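Local coordinates for protein phospholipase C-beta (PLC-beta) (Sepia officinalis, PDB 3QR0) that belongs to the phospholipase C-beta family, joining PH, EF-hand-like, TIM-barrel and C2 regions in one chain, and binds a calcium ion in its barrel, at residues Leu367-Trp372 and Pro379-Gly384; Ser415-Cys420 and Ala501-Lys506; Ile468-Met473 and Ala508-Glu513; Met541-Glu546 and Arg570-Gly575. One frame throughout, in Å; residues are numbered along the deposited sequence.

Contact 1: residues Leu367-Trp372 and Pro379-Gly384. With CA (calcium ion), chain B.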
loop_
_atom_site.group_PDB
_atom_site.type_symbol
_atom_site.label_atom_id
_atom_site.label_comp_id
_atom_site.label_asym_id
_atom_site.label_seq_id
_atom_site.Cartn_x
_atom_site.Cartn_y
_atom_site.Cartn_z
ATOM N N LEU A 367 12.614 -8.343 6.582
ATOM C CA LEU A 367 12.696 -7.596 7.829
ATOM C C LEU A 367 14.114 -7.635 8.354
ATOM O O LEU A 367 14.906 -8.501 7.961
ATOM C CB LEU A 367 11.782 -8.221 8.885
ATOM C CG LEU A 367 10.390 -8.670 8.456
ATOM C CD1 LEU A 367 9.727 -9.433 9.601
ATOM C CD2 LEU A 367 9.538 -7.494 8.020
ATOM N N GLU A 368 14.426 -6.714 9.259
ATOM C CA GLU A 368 15.736 -6.677 9.880
ATOM C C GLU A 368 15.641 -6.808 11.398
ATOM O O GLU A 368 14.782 -6.194 12.036
ATOM C CB GLU A 368 16.452 -5.387 9.511
ATOM C CG GLU A 368 17.898 -5.324 9.991
ATOM C CD GLU A 368 18.657 -4.166 9.389
ATOM O OE1 GLU A 368 18.032 -3.366 8.663
ATOM O OE2 GLU A 368 19.874 -4.042 9.646
ATOM N N LEU A 369 16.533 -7.620 11.955
ATOM C CA LEU A 369 16.637 -7.835 13.390
ATOM C C LEU A 369 18.095 -7.602 13.782
ATOM O O LEU A 369 18.979 -8.367 13.377
ATOM C CB LEU A 369 16.211 -9.264 13.761
ATOM C CG LEU A 369 14.748 -9.711 13.573
ATOM C CD1 LEU A 369 14.333 -9.814 12.102
ATOM C CD2 LEU A 369 14.512 -11.056 14.259
ATOM N N ASP A 370 18.337 -6.531 14.539
ATOM C CA ASP A 370 19.666 -6.213 15.067
ATOM C C ASP A 370 19.788 -6.841 16.445
ATOM O O ASP A 370 19.225 -6.325 17.419
ATOM C CB ASP A 370 19.865 -4.696 15.199
ATOM C CG ASP A 370 20.039 -3.994 13.868
ATOM O OD1 ASP A 370 19.857 -4.612 12.796
ATOM O OD2 ASP A 370 20.346 -2.784 13.885
ATOM N N CYS A 371 20.544 -7.934 16.533
ATOM C CA CYS A 371 20.605 -8.736 17.753
ATOM C C CYS A 371 21.843 -8.418 18.595
ATOM O O CYS A 371 22.962 -8.417 18.086
ATOM C CB CYS A 371 20.573 -10.223 17.401
ATOM S SG CYS A 371 19.193 -10.657 16.317
ATOM N N TRP A 372 21.622 -8.153 19.882
ATOM C CA TRP A 372 22.694 -7.843 20.835
ATOM C C TRP A 372 22.532 -8.675 22.112
ATOM O O TRP A 372 21.435 -9.159 22.420
ATOM C CB TRP A 372 22.681 -6.344 21.182
ATOM C CG TRP A 372 22.898 -5.447 19.987
ATOM C CD1 TRP A 372 21.954 -5.025 19.098
ATOM C CD2 TRP A 372 24.140 -4.870 19.557
ATOM N NE1 TRP A 372 22.529 -4.216 18.143
ATOM C CE2 TRP A 372 23.871 -4.112 18.398
ATOM C CE3 TRP A 372 25.452 -4.921 20.043
ATOM C CZ2 TRP A 372 24.870 -3.415 17.708
ATOM C CZ3 TRP A 372 26.447 -4.227 19.356
ATOM C CH2 TRP A 372 26.147 -3.482 18.202
ATOM N N PRO A 379 18.925 -12.613 24.628
ATOM C CA PRO A 379 19.215 -11.668 23.551
ATOM C C PRO A 379 18.140 -10.608 23.366
ATOM O O PRO A 379 16.955 -10.870 23.591
ATOM C CB PRO A 379 19.304 -12.563 22.304
ATOM C CG PRO A 379 18.532 -13.769 22.648
ATOM C CD PRO A 379 18.754 -13.980 24.109
ATOM N N ILE A 380 18.573 -9.424 22.948
ATOM C CA ILE A 380 17.677 -8.300 22.733
ATOM C C ILE A 380 17.851 -7.763 21.329
ATOM O O ILE A 380 18.821 -8.088 20.643
ATOM C CB ILE A 380 17.941 -7.158 23.737
ATOM C CG1 ILE A 380 19.356 -6.593 23.555
ATOM C CG2 ILE A 380 17.716 -7.647 25.166
ATOM C CD1 ILE A 380 19.681 -5.449 24.473
ATOM N N ILE A 381 16.893 -6.946 20.914
ATOM C CA ILE A 381 16.964 -6.217 19.651
ATOM C C ILE A 381 16.970 -4.725 19.942
ATOM O O ILE A 381 16.137 -4.227 20.703
ATOM C CB ILE A 381 15.787 -6.570 18.731
ATOM C CG1 ILE A 381 15.941 -8.006 18.222
ATOM C CG2 ILE A 381 15.695 -5.588 17.549
ATOM C CD1 ILE A 381 14.760 -8.505 17.390
ATOM N N THR A 382 17.924 -4.019 19.342
ATOM C CA THR A 382 18.056 -2.579 19.519
ATOM C C THR A 382 19.063 -2.029 18.514
ATOM O O THR A 382 19.736 -2.799 17.819
ATOM C CB THR A 382 18.513 -2.215 20.964
ATOM O OG1 THR A 382 18.342 -0.809 21.186
ATOM C CG2 THR A 382 19.977 -2.596 21.205
ATOM N N HIS A 383 19.160 -0.704 18.432
ATOM C CA HIS A 383 20.202 -0.065 17.632
ATOM C C HIS A 383 21.403 0.170 18.542
ATOM O O HIS A 383 21.364 1.020 19.435
ATOM C CB HIS A 383 19.701 1.249 17.015
ATOM C CG HIS A 383 20.551 1.755 15.886
ATOM N ND1 HIS A 383 20.367 2.997 15.316
ATOM C CD2 HIS A 383 21.585 1.186 15.219
ATOM C CE1 HIS A 383 21.250 3.173 14.348
ATOM N NE2 HIS A 383 22.003 2.088 14.268
ATOM N N GLY A 384 22.462 -0.604 18.325
ATOM C CA GLY A 384 23.631 -0.574 19.193
ATOM C C GLY A 384 24.322 0.774 19.296
ATOM O O GLY A 384 24.383 1.526 18.322
HETATM CA CA CA B . 20.714 -2.666 11.384
HETATM O O HOH W 1 22.373 -2.187 15.778
HETATM O O HOH W 2 21.897 -0.627 12.080
HETATM O O HOH W 3 21.209 -1.200 9.503
#

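Contact 2: residues Ser415-Cys420 and Ala501-Lys506. With CA (calcium ion), chain B.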
loop_
_atom_site.group_PDB
_atom_site.type_symbol
_atom_site.label_atom_id
_atom_site.label_comp_id
_atom_site.label_asym_id
_atom_site.label_seq_id
_atom_site.Cartn_x
_atom_site.Cartn_y
_atom_site.Cartn_z
ATOM N N SER A 415 16.629 -10.526 7.879
ATOM C CA SER A 415 17.999 -10.044 7.821
ATOM C C SER A 415 18.506 -9.858 9.249
ATOM O O SER A 415 18.091 -8.928 9.952
ATOM C CB SER A 415 18.069 -8.729 7.031
ATOM O OG SER A 415 19.391 -8.213 7.005
ATOM N N PHE A 416 19.379 -10.769 9.677
ATOM C CA PHE A 416 20.011 -10.704 10.987
ATOM C C PHE A 416 21.293 -9.876 10.919
ATOM O O PHE A 416 22.189 -10.164 10.131
ATOM C CB PHE A 416 20.356 -12.104 11.504
ATOM C CG PHE A 416 19.194 -12.838 12.123
ATOM C CD1 PHE A 416 19.247 -13.260 13.442
ATOM C CD2 PHE A 416 18.049 -13.110 11.384
ATOM C CE1 PHE A 416 18.171 -13.947 14.019
ATOM C CE2 PHE A 416 16.972 -13.788 11.950
ATOM C CZ PHE A 416 17.036 -14.208 13.267
ATOM N N GLU A 417 21.368 -8.841 11.742
ATOM C CA GLU A 417 22.629 -8.172 12.014
ATOM C C GLU A 417 23.027 -8.672 13.396
ATOM O O GLU A 417 22.488 -8.233 14.411
ATOM C CB GLU A 417 22.464 -6.659 11.982
ATOM C CG GLU A 417 23.765 -5.901 11.935
ATOM C CD GLU A 417 23.571 -4.418 12.180
ATOM O OE1 GLU A 417 22.808 -3.783 11.422
ATOM O OE2 GLU A 417 24.178 -3.893 13.134
ATOM N N ASN A 418 23.953 -9.622 13.415
ATOM C CA ASN A 418 24.217 -10.435 14.596
ATOM C C ASN A 418 25.422 -9.933 15.389
ATOM O O ASN A 418 26.543 -9.957 14.895
ATOM C CB ASN A 418 24.448 -11.871 14.128
ATOM C CG ASN A 418 24.256 -12.887 15.220
ATOM O OD1 ASN A 418 24.364 -12.582 16.410
ATOM N ND2 ASN A 418 23.988 -14.128 14.818
ATOM N N HIS A 419 25.189 -9.478 16.618
ATOM C CA HIS A 419 26.280 -9.033 17.491
ATOM C C HIS A 419 26.390 -9.868 18.764
ATOM O O HIS A 419 27.099 -9.492 19.691
ATOM C CB HIS A 419 26.102 -7.557 17.851
ATOM C CG HIS A 419 26.020 -6.662 16.660
ATOM N ND1 HIS A 419 27.138 -6.130 16.057
ATOM C CD2 HIS A 419 24.959 -6.232 15.939
ATOM C CE1 HIS A 419 26.767 -5.400 15.020
ATOM N NE2 HIS A 419 25.450 -5.444 14.928
ATOM N N CYS A 420 25.705 -11.007 18.801
ATOM C CA CYS A 420 25.611 -11.790 20.030
ATOM C C CYS A 420 26.813 -12.703 20.251
ATOM O O CYS A 420 27.446 -13.161 19.302
ATOM C CB CYS A 420 24.336 -12.634 20.028
ATOM S SG CYS A 420 22.848 -11.683 20.303
ATOM N N ALA A 501 27.848 2.385 6.941
ATOM C CA ALA A 501 27.141 1.152 7.313
ATOM C C ALA A 501 26.795 1.076 8.800
ATOM O O ALA A 501 25.912 0.309 9.193
ATOM C CB ALA A 501 27.963 -0.073 6.911
ATOM N N GLY A 502 27.493 1.854 9.625
ATOM C CA GLY A 502 27.185 1.935 11.048
ATOM C C GLY A 502 27.456 0.613 11.732
ATOM O O GLY A 502 28.481 -0.022 11.469
ATOM N N THR A 503 26.525 0.175 12.578
ATOM C CA THR A 503 26.695 -1.086 13.310
ATOM C C THR A 503 26.762 -2.314 12.388
ATOM O O THR A 503 27.314 -3.339 12.768
ATOM C CB THR A 503 25.578 -1.311 14.357
ATOM O OG1 THR A 503 24.310 -1.422 13.702
ATOM C CG2 THR A 503 25.543 -0.162 15.377
ATOM N N ALA A 504 26.216 -2.207 11.178
ATOM C CA ALA A 504 26.248 -3.314 10.218
ATOM C C ALA A 504 27.650 -3.597 9.668
ATOM O O ALA A 504 27.870 -4.640 9.053
ATOM C CB ALA A 504 25.282 -3.047 9.078
ATOM N N ALA A 505 28.586 -2.672 9.875
ATOM C CA ALA A 505 29.962 -2.818 9.381
ATOM C C ALA A 505 30.741 -3.968 10.039
ATOM O O ALA A 505 31.644 -4.531 9.424
ATOM C CB ALA A 505 30.726 -1.504 9.570
ATOM N N LYS A 506 30.407 -4.290 11.289
ATOM C CA LYS A 506 31.116 -5.323 12.050
ATOM C C LYS A 506 30.143 -6.137 12.899
ATOM O O LYS A 506 29.617 -5.643 13.897
ATOM C CB LYS A 506 32.185 -4.688 12.949
ATOM C CG LYS A 506 33.006 -5.698 13.768
ATOM C CD LYS A 506 34.130 -5.037 14.557
ATOM C CE LYS A 506 33.599 -4.058 15.599
ATOM N NZ LYS A 506 34.643 -3.660 16.586
HETATM CA CA CA B . 20.714 -2.666 11.384
HETATM O O HOH W 2 21.897 -0.627 12.080
HETATM O O HOH W 3 21.209 -1.200 9.503
#

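Contact 3: residues Ile468-Met473 and Ala508-Glu513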
loop_
_atom_site.group_PDB
_atom_site.type_symbol
_atom_site.label_atom_id
_atom_site.label_comp_id
_atom_site.label_asym_id
_atom_site.label_seq_id
_atom_site.Cartn_x
_atom_site.Cartn_y
_atom_site.Cartn_z
ATOM N N ILE A 468 16.412 -17.323 6.756
ATOM C CA ILE A 468 17.320 -16.595 7.625
ATOM C C ILE A 468 18.534 -16.136 6.843
ATOM O O ILE A 468 19.248 -16.954 6.264
ATOM C CB ILE A 468 17.831 -17.463 8.800
ATOM C CG1 ILE A 468 16.663 -18.079 9.574
ATOM C CG2 ILE A 468 18.704 -16.617 9.731
ATOM C CD1 ILE A 468 15.697 -17.068 10.143
ATOM N N LYS A 469 18.761 -14.825 6.851
ATOM C CA LYS A 469 19.959 -14.220 6.283
ATOM C C LYS A 469 20.898 -13.870 7.434
ATOM O O LYS A 469 20.634 -12.952 8.217
ATOM C CB LYS A 469 19.596 -12.975 5.471
ATOM C CG LYS A 469 20.781 -12.111 5.041
ATOM C CD LYS A 469 20.312 -10.796 4.434
ATOM C CE LYS A 469 21.407 -9.736 4.451
ATOM N NZ LYS A 469 21.869 -9.385 5.837
ATOM N N ASN A 470 21.986 -14.626 7.531
ATOM C CA ASN A 470 22.987 -14.460 8.575
ATOM C C ASN A 470 24.306 -15.008 8.060
ATOM O O ASN A 470 24.317 -15.893 7.201
ATOM C CB ASN A 470 22.560 -15.209 9.839
ATOM C CG ASN A 470 23.409 -14.862 11.052
ATOM O OD1 ASN A 470 23.050 -13.989 11.841
ATOM N ND2 ASN A 470 24.535 -15.552 11.214
ATOM N N LYS A 471 25.413 -14.483 8.576
ATOM C CA LYS A 471 26.731 -15.005 8.228
ATOM C C LYS A 471 26.758 -16.506 8.492
ATOM O O LYS A 471 26.123 -16.985 9.438
ATOM C CB LYS A 471 27.828 -14.319 9.046
ATOM C CG LYS A 471 28.065 -12.857 8.683
ATOM C CD LYS A 471 28.821 -12.111 9.784
ATOM C CE LYS A 471 30.259 -12.580 9.921
ATOM N NZ LYS A 471 31.034 -11.690 10.847
ATOM N N LYS A 472 27.454 -17.243 7.632
ATOM C CA LYS A 472 27.713 -18.657 7.872
ATOM C C LYS A 472 29.088 -18.784 8.506
ATOM O O LYS A 472 29.822 -17.798 8.607
ATOM C CB LYS A 472 27.610 -19.474 6.580
ATOM C CG LYS A 472 26.165 -19.723 6.145
ATOM C CD LYS A 472 26.052 -20.752 5.020
ATOM C CE LYS A 472 26.098 -22.184 5.533
ATOM N NZ LYS A 472 24.854 -22.588 6.246
ATOM N N MET A 473 29.430 -19.991 8.950
ATOM C CA MET A 473 30.701 -20.218 9.637
ATOM C C MET A 473 31.895 -19.909 8.734
ATOM O O MET A 473 31.913 -20.274 7.555
ATOM C CB MET A 473 30.789 -21.647 10.179
ATOM C CG MET A 473 29.901 -21.882 11.394
ATOM S SD MET A 473 30.683 -22.902 12.648
ATOM C CE MET A 473 32.007 -21.816 13.188
ATOM N N ALA A 508 29.366 -10.123 14.849
ATOM C CA ALA A 508 30.064 -11.226 15.503
ATOM C C ALA A 508 30.240 -12.372 14.512
ATOM O O ALA A 508 29.543 -12.435 13.499
ATOM C CB ALA A 508 29.283 -11.701 16.714
ATOM N N GLU A 509 31.174 -13.274 14.803
ATOM C CA GLU A 509 31.333 -14.491 14.004
ATOM C C GLU A 509 30.103 -15.356 14.238
ATOM O O GLU A 509 29.508 -15.320 15.319
ATOM C CB GLU A 509 32.588 -15.283 14.401
ATOM C CG GLU A 509 33.883 -14.477 14.482
ATOM C CD GLU A 509 34.178 -13.686 13.226
ATOM O OE1 GLU A 509 33.958 -14.212 12.112
ATOM O OE2 GLU A 509 34.643 -12.531 13.357
ATOM N N ALA A 510 29.720 -16.129 13.231
ATOM C CA ALA A 510 28.536 -16.962 13.335
ATOM C C ALA A 510 28.818 -18.165 14.224
ATOM O O ALA A 510 29.857 -18.816 14.093
ATOM C CB ALA A 510 28.078 -17.417 11.955
ATOM N N ALA A 511 27.901 -18.433 15.147
ATOM C CA ALA A 511 27.886 -19.698 15.867
ATOM C C ALA A 511 27.340 -20.747 14.905
ATOM O O ALA A 511 26.648 -20.410 13.937
ATOM C CB ALA A 511 27.012 -19.602 17.098
ATOM N N GLU A 512 27.645 -22.014 15.172
ATOM C CA GLU A 512 27.214 -23.099 14.292
ATOM C C GLU A 512 25.687 -23.245 14.243
ATOM O O GLU A 512 25.136 -23.569 13.193
ATOM C CB GLU A 512 27.881 -24.423 14.693
ATOM C CG GLU A 512 27.615 -25.569 13.714
ATOM C CD GLU A 512 28.745 -26.589 13.657
ATOM O OE1 GLU A 512 29.381 -26.859 14.700
ATOM O OE2 GLU A 512 28.996 -27.127 12.558
ATOM N N GLU A 513 25.004 -22.984 15.358
ATOM C CA GLU A 513 23.536 -23.091 15.401
ATOM C C GLU A 513 22.841 -22.045 14.528
ATOM O O GLU A 513 21.783 -22.322 13.962
ATOM C CB GLU A 513 22.996 -22.978 16.832
ATOM C CG GLU A 513 23.283 -24.178 17.725
ATOM C CD GLU A 513 24.630 -24.108 18.423
ATOM O OE1 GLU A 513 24.855 -24.937 19.332
ATOM O OE2 GLU A 513 25.462 -23.238 18.074
HETATM O O HOH W 4 26.819 -13.691 12.869
#

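Contact 4: residues Met541-Glu546 and Arg570-Gly575. With GOL (glycerol), chain I.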
loop_
_atom_site.group_PDB
_atom_site.type_symbol
_atom_site.label_atom_id
_atom_site.label_comp_id
_atom_site.label_asym_id
_atom_site.label_seq_id
_atom_site.Cartn_x
_atom_site.Cartn_y
_atom_site.Cartn_z
ATOM N N MET A 541 24.742 -13.703 -1.596
ATOM C CA MET A 541 24.158 -12.385 -1.823
ATOM C C MET A 541 24.945 -11.361 -1.038
ATOM O O MET A 541 25.781 -11.710 -0.198
ATOM C CB MET A 541 22.674 -12.368 -1.423
ATOM C CG MET A 541 22.371 -12.663 0.048
ATOM S SD MET A 541 22.518 -11.224 1.142
ATOM C CE MET A 541 21.139 -10.223 0.596
ATOM N N SER A 542 24.699 -10.097 -1.334
ATOM C CA SER A 542 25.343 -9.031 -0.607
ATOM C C SER A 542 24.315 -8.015 -0.155
ATOM O O SER A 542 23.343 -7.726 -0.859
ATOM C CB SER A 542 26.448 -8.391 -1.446
ATOM O OG SER A 542 27.614 -9.215 -1.429
ATOM N N SER A 543 24.520 -7.519 1.058
ATOM C CA SER A 543 23.685 -6.480 1.632
ATOM C C SER A 543 24.559 -5.239 1.659
ATOM O O SER A 543 25.547 -5.198 2.385
ATOM C CB SER A 543 23.227 -6.879 3.037
ATOM O OG SER A 543 22.284 -5.951 3.558
ATOM N N MET A 544 24.215 -4.257 0.830
ATOM C CA MET A 544 25.031 -3.066 0.644
ATOM C C MET A 544 24.381 -1.835 1.257
ATOM O O MET A 544 23.211 -1.541 0.986
ATOM C CB MET A 544 25.215 -2.794 -0.845
ATOM C CG MET A 544 25.777 -3.937 -1.647
ATOM S SD MET A 544 26.085 -3.397 -3.342
ATOM C CE MET A 544 26.617 -4.935 -4.099
ATOM N N VAL A 545 25.147 -1.085 2.041
ATOM C CA VAL A 545 24.717 0.250 2.441
ATOM C C VAL A 545 24.570 1.074 1.160
ATOM O O VAL A 545 25.224 0.783 0.161
ATOM C CB VAL A 545 25.704 0.898 3.439
ATOM C CG1 VAL A 545 27.036 1.270 2.758
ATOM C CG2 VAL A 545 25.064 2.113 4.108
ATOM N N GLU A 546 23.687 2.069 1.157
ATOM C CA GLU A 546 23.417 2.816 -0.066
ATOM C C GLU A 546 24.691 3.395 -0.678
ATOM O O GLU A 546 24.822 3.426 -1.890
ATOM C CB GLU A 546 22.365 3.914 0.149
ATOM C CG GLU A 546 22.806 5.100 0.972
ATOM C CD GLU A 546 21.693 6.128 1.145
ATOM O OE1 GLU A 546 21.023 6.102 2.194
ATOM O OE2 GLU A 546 21.481 6.958 0.234
ATOM N N ARG A 570 20.590 -6.685 -1.466
ATOM C CA ARG A 570 19.819 -5.901 -0.513
ATOM C C ARG A 570 20.494 -4.543 -0.360
ATOM O O ARG A 570 21.717 -4.455 -0.324
ATOM C CB ARG A 570 19.742 -6.621 0.834
ATOM C CG ARG A 570 19.000 -5.855 1.922
ATOM C CD ARG A 570 18.732 -6.742 3.138
ATOM N NE ARG A 570 18.017 -6.006 4.179
ATOM C CZ ARG A 570 18.588 -5.222 5.095
ATOM N NH1 ARG A 570 19.907 -5.061 5.140
ATOM N NH2 ARG A 570 17.823 -4.597 5.988
ATOM N N ILE A 571 19.689 -3.492 -0.261
ATOM C CA ILE A 571 20.186 -2.130 -0.080
ATOM C C ILE A 571 19.599 -1.601 1.216
ATOM O O ILE A 571 18.458 -1.920 1.545
ATOM C CB ILE A 571 19.736 -1.207 -1.233
ATOM C CG1 ILE A 571 19.969 -1.871 -2.595
ATOM C CG2 ILE A 571 20.434 0.159 -1.137
ATOM C CD1 ILE A 571 21.414 -1.890 -3.049
ATOM N N TYR A 572 20.364 -0.813 1.969
ATOM C CA TYR A 572 19.814 -0.166 3.161
ATOM C C TYR A 572 20.388 1.236 3.367
ATOM O O TYR A 572 21.498 1.528 2.907
ATOM C CB TYR A 572 20.005 -1.050 4.404
ATOM C CG TYR A 572 21.436 -1.338 4.754
ATOM C CD1 TYR A 572 22.121 -0.531 5.652
ATOM C CD2 TYR A 572 22.110 -2.427 4.197
ATOM C CE1 TYR A 572 23.436 -0.782 5.984
ATOM C CE2 TYR A 572 23.436 -2.692 4.528
ATOM C CZ TYR A 572 24.092 -1.863 5.422
ATOM O OH TYR A 572 25.406 -2.097 5.773
ATOM N N PRO A 573 19.624 2.118 4.043
ATOM C CA PRO A 573 20.051 3.511 4.154
ATOM C C PRO A 573 21.319 3.712 4.984
ATOM O O PRO A 573 21.563 2.985 5.943
ATOM C CB PRO A 573 18.848 4.214 4.811
ATOM C CG PRO A 573 18.017 3.134 5.393
ATOM C CD PRO A 573 18.266 1.909 4.571
ATOM N N LYS A 574 22.119 4.694 4.586
ATOM C CA LYS A 574 23.334 5.065 5.312
ATOM C C LYS A 574 23.037 5.607 6.714
ATOM O O LYS A 574 21.949 6.123 6.983
ATOM C CB LYS A 574 24.134 6.106 4.515
ATOM C CG LYS A 574 23.395 7.419 4.256
ATOM C CD LYS A 574 24.171 8.342 3.313
ATOM C CE LYS A 574 23.277 9.459 2.794
ATOM N NZ LYS A 574 24.005 10.414 1.911
ATOM N N GLY A 575 24.031 5.510 7.588
ATOM C CA GLY A 575 23.899 5.911 8.982
ATOM C C GLY A 575 23.624 7.386 9.241
ATOM O O GLY A 575 23.119 7.736 10.315
HETATM C C1 GOL I . 27.911 -4.073 4.168
HETATM O O1 GOL I . 26.560 -4.075 4.572
HETATM C C2 GOL I . 28.359 -2.652 3.833
HETATM O O2 GOL I . 27.730 -2.185 2.657
HETATM C C3 GOL I . 29.870 -2.624 3.632
HETATM O O3 GOL I . 30.345 -1.353 4.004
HETATM O O HOH W 5 23.428 8.741 -0.424
#

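Contact 1: residues Leu367-Trp372 and Pro379-Gly384
W372 swings its indole across the loop that follows the short strand and overlaps G384, with CZ2 of W372 3.4 Å from CA of G384; the lack of a side chain on this glycine permits the approach. CG of W372 stands anti to the carbonyl carbon (chi1 -61°), which carries the ring along the partner chain past T382, whose CG2 lies 3.8 Å from CD1 of W372. NE1 of W372 gives its N-H to water 1, which lies in the plane of the ring at its edge. The same water accepts from the backbone N of G384 and donates to OD2 of D370 over 2.8 Å, so water 1 is a second-shell link between the metal ligand D370 and the indole and loop behind it. D370 grips the calcium ion with both carboxylate oxygens, and its OD2 is also hydrogen-bonded to Y341. E368, two residues earlier, reaches the ion with OE2 at 2.4 Å through an extended side chain; N339 and E417 complete the protein ligands. Between the backbones, W372 and I380 form a hydrogen-bonded pair in which N of W372 to O of I380 measures 2.9 Å and is almost straight (173°). A longer bond, N of T382 to O of D370, continues the pairing toward the metal ligand. CD1 of I381 lies 4.0 Å from CB of L369, and both side chains also touch F393 of helix 393-403. This is an antiparallel beta hairpin whose first strand belongs to the X half of a TIM barrel and whose E368 and D370 supply part of the calcium site.

Contact 2: residues Ser415-Cys420 and Ala501-Lys506
OE1 of E417 binds the calcium ion at 2.4 Å, and CB of A504 packs beside that oxygen at 3.5 Å. The other oxygen turns to protein donors. OG1 of T503 donates to OE2 of E417 over a short 2.5 Å, using the syn lone pair, while NE2 of H419 donates to the same OE2 from the anti side at 2.7 Å, nearly straight (167°) and in the imidazole plane. These two bonds and the metal on OE1 together fix the rotation of the carboxylate, whose CG stands anti to the backbone N (chi1 -167°), and the paired donors would be expected to favour its charged form. T503 has a further partner: water 2, itself bound to the calcium ion, donates to OG1 of T503 at 3.0 Å, so the hydroxyl bridges the metal shell and the glutamate. The strand carrying E417 belongs to the X half of the TIM barrel. The short 3-10 turn 503-505, entered through G502 with positive phi after helix 488-501, is consistent with the X-Y linker, which in PLC-beta enzymes is known to lie across the calcium end of the barrel. Further out, two carbonyls face the ring edge of H419: CE1 of H419 lies 3.1 Å from O of T503 and 3.1 Å from O of K506. The ring also stacks with W372, whose indole T503 touches. Between E417 and H419, OD1 of N418 accepts from N of C420 in an Asx turn, and ND2 of N418 is hydrogen-bonded to OD1 of N470, just past the end of neighbouring strand 466-469.

Contact 3: residues Ile468-Met473 and Ala508-Glu513
A510 is the residue most covered here: its methyl points at the backbone of K471 and K472, CB of A510 lying 3.2 Å from O of K471 and 3.8 Å from O of K472. The K471 carbonyl also accepts from ND2 of N470 at 2.8 Å, a bond that ties the N470 amide to the next residue's carbonyl, in that carbonyl's plane. Beside it, K471 folds back with a bend at chi3 (69°) and sets NZ on O of A508 at 3.1 Å, approaching from above the carbonyl plane rather than along a lone pair. Water 4 donates to this A508 oxygen too, and OE1 of E509 stays near NZ of K471 at 4.1 Å, beyond a salt bridge. The contact joins the loop leaving strand 466-469, the last strand of the X-half sheet of the TIM barrel, to the chain running into helix 512-515, with A511 at its N-cap position. M473 covers the exposed end. Bent at chi2 and chi3, it passes obliquely along the first turn of that helix, bringing SD of M473 to 3.8 Å from CB of E512, while its CE lies 3.8 Å from O of A510.

Contact 4: residues Met541-Glu546 and Arg570-Gly575
The packed part is a ladder of two parallel strands, 17° apart in direction. N of R570 donates to O of S542, N of M544 to O of R570 at 2.8 Å, N of Y572 to O of M544 at 3.1 Å, and N of E546 to O of Y572 at 2.9 Å. Y572, with CG between the backbone N and carbonyl carbon (chi1 62°), sets one ring face against V545, whose CA stands 3.8 Å from the ring centroid in a CH-pi contact. CE of M541 lies 3.9 Å from CB of R570, whose extended chain runs on to a salt bridge with E368. OH of Y572 donates a hydrogen bond to O1 of a bound glycerol, probably from the crystallisation liquor, at 2.6 Å. E546 is held as firmly, its OE1 accepting from N of K574 at 3.0 Å and also pairing with R577. The loose side is the tip of K574: NZ of K574 stays 4.6 Å from OE2 of E546, too far for a salt bridge, and water 5 spans the two. Two neighbouring parallel strands joined through helices 546-555 and 557-563 make a beta-alpha-beta crossover, here of the Y half of the TIM barrel.

All four contacts lie in or against the TIM barrel; contacts 2 and 3 join its X half to the chain between the halves. Contact 1 closes first along the chain, contacts 2 and 3 interleave, and contact 4 follows. Contacts 1, 2 and 3 reach one sheet, in which strand 412-418 runs between 366-372 and 466-469; centres of contacts 1 and 2 are about 8 Å apart, those of 2 and 3 about 12 Å. Contact 4, in the parallel sheet of the Y half, meets contact 2 where A501 and A504 pack on Y572, and contact 3 where K469 touches M541, S543 and R570. Around the calcium ion the X half supplies the protein ligands, the Y half approaches through R570, and 501-506 through T503.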